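Local atomic coordinates of repressor protein C2 (Enterobacteria phage P22, PDB entry 2R1J), a protein that keeps the phage in the lysogenic state by binding its operators, and is represented here by its N-terminal helix-turn-helix DNA-binding domain in complex with a synthetic operator. Residues A22-G25 against K26-V30; L57-S60 against P61-L65. All blocks are in the same frame, centred on the assembly; numbering follows the deposited sequence.

Interaction 1: residues A22-G25 against K26-V30; sequences AALG and KMVGV. With nucleotides of chain A.
L24 and V28, one turn apart on helix 21-28, meet through their methyls. The chi1 of L24, 179°, sets CG opposite the backbone N, and its CD1 comes within 4.1 Å of V28 CG2, the branch lying beside V28's own amide; V28 CG2 is also 3.4 Å from L24 O. M27 runs alongside the helix, its CG 3.3 Å from A23 O, before the chain bends at chi3 (82°). Past the end of the helix, V30 CG2 lies against G25, 4.1 Å from its CA. A CB on G25 would clash with V30 O, so the lack of a side chain there lets the chain turn back. V30 also faces the operator backbone, its CA 3.5 Å from OP1 of DT14 in chain A. The turn is held by G25 O, which takes two amide donors: G29 N at 2.7 Å, nearly in line with the C=O bond, and V30 N at 3.0 Å from G25 O, tilted 33° from the carbonyl plane. The second bond forms because the chain leaves the helix at G29, whose positive phi suits a residue without a side chain. Upstream the helix is regular, with K26 N bonded to A22 O, M27 N to A23 O, and V28 N to L24 O. These residues form most of the first helix and the start of the turn of the predicted helix-turn-helix motif, 21-40. L24 packs in the domain interior against L53 and A56 of helix 47-56 and I35 of helix 32-39, while V30 packs on I35, W38 and N49.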
loop_
_atom_site.group_PDB
_atom_site.type_symbol
_atom_site.label_atom_id
_atom_site.label_comp_id
_atom_site.label_asym_id
_atom_site.label_seq_id
_atom_site.Cartn_x
_atom_site.Cartn_y
_atom_site.Cartn_z
ATOM N N ALA C 22 18.553 -8.798 -1.963
ATOM C CA ALA C 22 18.832 -8.656 -0.543
ATOM C C ALA C 22 19.056 -7.189 -0.172
ATOM O O ALA C 22 18.661 -6.742 0.917
ATOM C CB ALA C 22 20.037 -9.494 -0.140
ATOM N N ALA C 23 19.685 -6.425 -1.063
ATOM C CA ALA C 23 19.938 -5.021 -0.769
ATOM C C ALA C 23 18.638 -4.229 -0.787
ATOM O O ALA C 23 18.437 -3.337 0.040
ATOM C CB ALA C 23 20.946 -4.421 -1.785
ATOM N N LEU C 24 17.761 -4.532 -1.737
ATOM C CA LEU C 24 16.476 -3.828 -1.781
ATOM C C LEU C 24 15.671 -4.219 -0.522
ATOM O O LEU C 24 15.035 -3.374 0.107
ATOM C CB LEU C 24 15.691 -4.209 -3.047
ATOM C CG LEU C 24 14.308 -3.543 -3.200
ATOM C CD1 LEU C 24 14.428 -2.026 -3.194
ATOM C CD2 LEU C 24 13.678 -4.009 -4.493
ATOM N N GLY C 25 15.720 -5.494 -0.158
ATOM C CA GLY C 25 15.001 -5.944 1.031
ATOM C C GLY C 25 15.428 -5.164 2.269
ATOM O O GLY C 25 14.593 -4.735 3.082
ATOM N N LYS C 26 16.734 -4.947 2.407
ATOM C CA LYS C 26 17.257 -4.204 3.550
ATOM C C LYS C 26 16.711 -2.780 3.562
ATOM O O LYS C 26 16.377 -2.232 4.616
ATOM C CB LYS C 26 18.797 -4.166 3.495
ATOM C CG LYS C 26 19.445 -3.466 4.681
ATOM C CD LYS C 26 19.294 -4.269 5.955
ATOM C CE LYS C 26 19.714 -3.447 7.175
ATOM N NZ LYS C 26 19.439 -4.178 8.450
ATOM N N MET C 27 16.623 -2.175 2.382
ATOM C CA MET C 27 16.104 -0.823 2.243
ATOM C C MET C 27 14.616 -0.720 2.617
ATOM O O MET C 27 14.187 0.264 3.219
ATOM C CB MET C 27 16.274 -0.345 0.802
ATOM C CG MET C 27 17.715 -0.090 0.348
ATOM S SD MET C 27 17.721 0.273 -1.456
ATOM C CE MET C 27 17.283 2.005 -1.396
ATOM N N VAL C 28 13.843 -1.739 2.240
ATOM C CA VAL C 28 12.390 -1.791 2.498
ATOM C C VAL C 28 12.035 -2.331 3.880
ATOM O O VAL C 28 11.017 -1.940 4.458
ATOM C CB VAL C 28 11.703 -2.674 1.418
ATOM C CG1 VAL C 28 10.201 -2.839 1.694
ATOM C CG2 VAL C 28 11.949 -2.051 0.047
ATOM N N GLY C 29 12.860 -3.223 4.401
ATOM C CA GLY C 29 12.584 -3.806 5.702
ATOM C C GLY C 29 11.965 -5.193 5.608
ATOM O O GLY C 29 11.193 -5.592 6.483
ATOM N N VAL C 30 12.281 -5.919 4.534
ATOM C CA VAL C 30 11.795 -7.283 4.351
ATOM C C VAL C 30 12.949 -8.150 3.900
ATOM O O VAL C 30 14.035 -7.644 3.631
ATOM C CB VAL C 30 10.678 -7.389 3.289
ATOM C CG1 VAL C 30 9.464 -6.565 3.743
ATOM C CG2 VAL C 30 11.153 -6.898 1.927
ATOM P P DT A 14 9.900 -10.803 5.845
ATOM O OP1 DT A 14 10.471 -9.637 6.547
ATOM O OP2 DT A 14 10.206 -11.045 4.422
ATOM O "O5'" DT A 14 10.232 -12.096 6.701
ATOM C "C5'" DT A 14 9.742 -12.185 8.038
ATOM C "C4'" DT A 14 10.123 -13.517 8.631
ATOM O "O4'" DT A 14 9.311 -14.546 8.021
ATOM C "C3'" DT A 14 11.575 -13.850 8.302
ATOM O "O3'" DT A 14 12.353 -14.233 9.420
ATOM C "C2'" DT A 14 11.501 -14.989 7.313
ATOM C "C1'" DT A 14 10.126 -15.594 7.508
ATOM N N1 DT A 14 9.575 -15.994 6.201
ATOM C C2 DT A 14 9.165 -17.289 5.988
ATOM O O2 DT A 14 9.251 -18.168 6.832
ATOM N N3 DT A 14 8.663 -17.531 4.741
ATOM C C4 DT A 14 8.569 -16.641 3.702
ATOM O O4 DT A 14 8.099 -17.008 2.635
ATOM C C5 DT A 14 9.049 -15.300 3.981
ATOM C C7 DT A 14 9.042 -14.270 2.894
ATOM C C6 DT A 14 9.499 -15.045 5.203
#

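Interaction 2: residues L57-S60 against P61-L65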
loop_
_atom_site.group_PDB
_atom_site.type_symbol
_atom_site.label_atom_id
_atom_site.label_comp_id
_atom_site.label_asym_id
_atom_site.label_seq_id
_atom_site.Cartn_x
_atom_site.Cartn_y
_atom_site.Cartn_z
ATOM N N LEU C 57 12.654 2.450 -4.589
ATOM C CA LEU C 57 12.795 2.393 -6.044
ATOM C C LEU C 57 12.621 3.752 -6.713
ATOM O O LEU C 57 12.632 3.842 -7.927
ATOM C CB LEU C 57 11.802 1.402 -6.649
ATOM C CG LEU C 57 11.949 -0.058 -6.206
ATOM C CD1 LEU C 57 10.872 -0.919 -6.889
ATOM C CD2 LEU C 57 13.343 -0.569 -6.563
ATOM N N GLN C 58 12.418 4.789 -5.914
ATOM C CA GLN C 58 12.276 6.157 -6.417
ATOM C C GLN C 58 11.120 6.369 -7.391
ATOM O O GLN C 58 11.269 7.025 -8.420
ATOM C CB GLN C 58 13.599 6.589 -7.067
ATOM C CG GLN C 58 14.791 6.292 -6.182
ATOM C CD GLN C 58 16.125 6.663 -6.806
ATOM O OE1 GLN C 58 17.176 6.400 -6.226
ATOM N NE2 GLN C 58 16.090 7.279 -7.982
ATOM N N CYS C 59 9.952 5.830 -7.066
ATOM C CA CYS C 59 8.808 6.002 -7.936
ATOM C C CYS C 59 7.538 6.038 -7.099
ATOM O O CYS C 59 7.590 5.921 -5.878
ATOM C CB CYS C 59 8.745 4.862 -8.948
ATOM S SG CYS C 59 8.524 3.213 -8.208
ATOM N N SER C 60 6.389 6.196 -7.741
ATOM C CA SER C 60 5.152 6.240 -6.974
ATOM C C SER C 60 4.559 4.838 -6.821
ATOM O O SER C 60 4.836 3.940 -7.617
ATOM C CB SER C 60 4.123 7.143 -7.661
ATOM O OG SER C 60 3.591 6.502 -8.807
ATOM N N PRO C 61 3.748 4.635 -5.776
ATOM C CA PRO C 61 3.114 3.327 -5.552
ATOM C C PRO C 61 2.187 3.029 -6.743
ATOM O O PRO C 61 2.019 1.888 -7.154
ATOM C CB PRO C 61 2.295 3.543 -4.276
ATOM C CG PRO C 61 2.982 4.657 -3.573
ATOM C CD PRO C 61 3.417 5.582 -4.697
ATOM N N ASP C 62 1.558 4.081 -7.261
ATOM C CA ASP C 62 0.655 3.962 -8.398
ATOM C C ASP C 62 1.372 3.405 -9.620
ATOM O O ASP C 62 0.819 2.587 -10.349
ATOM C CB ASP C 62 0.085 5.326 -8.718
ATOM C CG ASP C 62 -0.550 5.964 -7.510
ATOM O OD1 ASP C 62 -1.750 5.691 -7.291
ATOM O OD2 ASP C 62 0.164 6.701 -6.769
ATOM N N TYR C 63 2.604 3.854 -9.857
ATOM C CA TYR C 63 3.339 3.337 -11.001
ATOM C C TYR C 63 3.573 1.841 -10.843
ATOM O O TYR C 63 3.385 1.076 -11.780
ATOM C CB TYR C 63 4.686 4.060 -11.174
ATOM C CG TYR C 63 5.592 3.352 -12.159
ATOM C CD1 TYR C 63 5.303 3.340 -13.534
ATOM C CD2 TYR C 63 6.683 2.618 -11.715
ATOM C CE1 TYR C 63 6.089 2.599 -14.433
ATOM C CE2 TYR C 63 7.466 1.879 -12.597
ATOM C CZ TYR C 63 7.164 1.873 -13.953
ATOM O OH TYR C 63 7.931 1.121 -14.815
ATOM N N LEU C 64 4.001 1.411 -9.658
ATOM C CA LEU C 64 4.227 -0.012 -9.448
ATOM C C LEU C 64 2.938 -0.809 -9.619
ATOM O O LEU C 64 2.913 -1.818 -10.310
ATOM C CB LEU C 64 4.804 -0.279 -8.043
ATOM C CG LEU C 64 6.221 0.267 -7.818
ATOM C CD1 LEU C 64 6.679 -0.014 -6.387
ATOM C CD2 LEU C 64 7.161 -0.379 -8.818
ATOM N N LEU C 65 1.866 -0.339 -9.000
ATOM C CA LEU C 65 0.584 -1.047 -9.063
ATOM C C LEU C 65 -0.072 -1.160 -10.437
ATOM O O LEU C 65 -0.507 -2.242 -10.832
ATOM C CB LEU C 65 -0.416 -0.395 -8.114
ATOM C CG LEU C 65 -0.300 -0.687 -6.612
ATOM C CD1 LEU C 65 -1.268 0.227 -5.832
ATOM C CD2 LEU C 65 -0.632 -2.169 -6.358
#
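With chi1 of S60 at 74°, OG sits between the backbone N and the carbonyl carbon and turns toward the start of helix 61-66, where it accepts from Y63 N. The OG to Y63 N distance is 3.0 Å and the N-H...O angle 152°, a capping bond from S60, at the N-cap position. C59 has a similar chi1, and this brings SG against two residues of the following helix. SG lies 3.8 Å from L64 CG, with both methyls of that leucine close behind, and also 4.0 Å from Y63 CD2, approaching the tyrosine ring at its edge, 78° off the normal, a sulfur-aromatic contact. Further back, L57 CD1 meets L64 CD2 at 4.2 Å, extending the apolar patch to the turn that ends helix 47-56; there Q58, with positive phi, forms a Schellman motif. S60 O adds two weak bonds, one to Y63 N and one to L64 N, the latter at 3.4 Å from S60 O. D62, beside the cap, sends OD1 to K55 of the second subunit in a salt bridge. In chemical terms, the serine hydroxyl gives the Y63 amide a stronger acceptor than the weak bond to S60 O, while C59 SG, L57 and L64 make the apolar contacts through dispersion, with the Y63 ring edge beside the sulfur.

In the fold
From the N terminus the chain passes helix 6-17 and reaches interaction 1, which ends helix 21-28 and turns toward helix 32-39. Helix 47-56 follows, and interaction 2 then joins its end to helix 61-66. The two contacts are in series: each is local, closing only a turn, and neither encloses nor crosses the other. They meet in space although their centres are about 16 Å apart, since L24 CD1 packs 3.8 Å from L57 CD2. Helix 47-56 bridges them further, its L53 touching both L24 and L64. Interaction 1 reaches the operator backbone, while interaction 2, about 9 Å at nearest atoms from the DNA, lies against helix 6-17 and the second subunit.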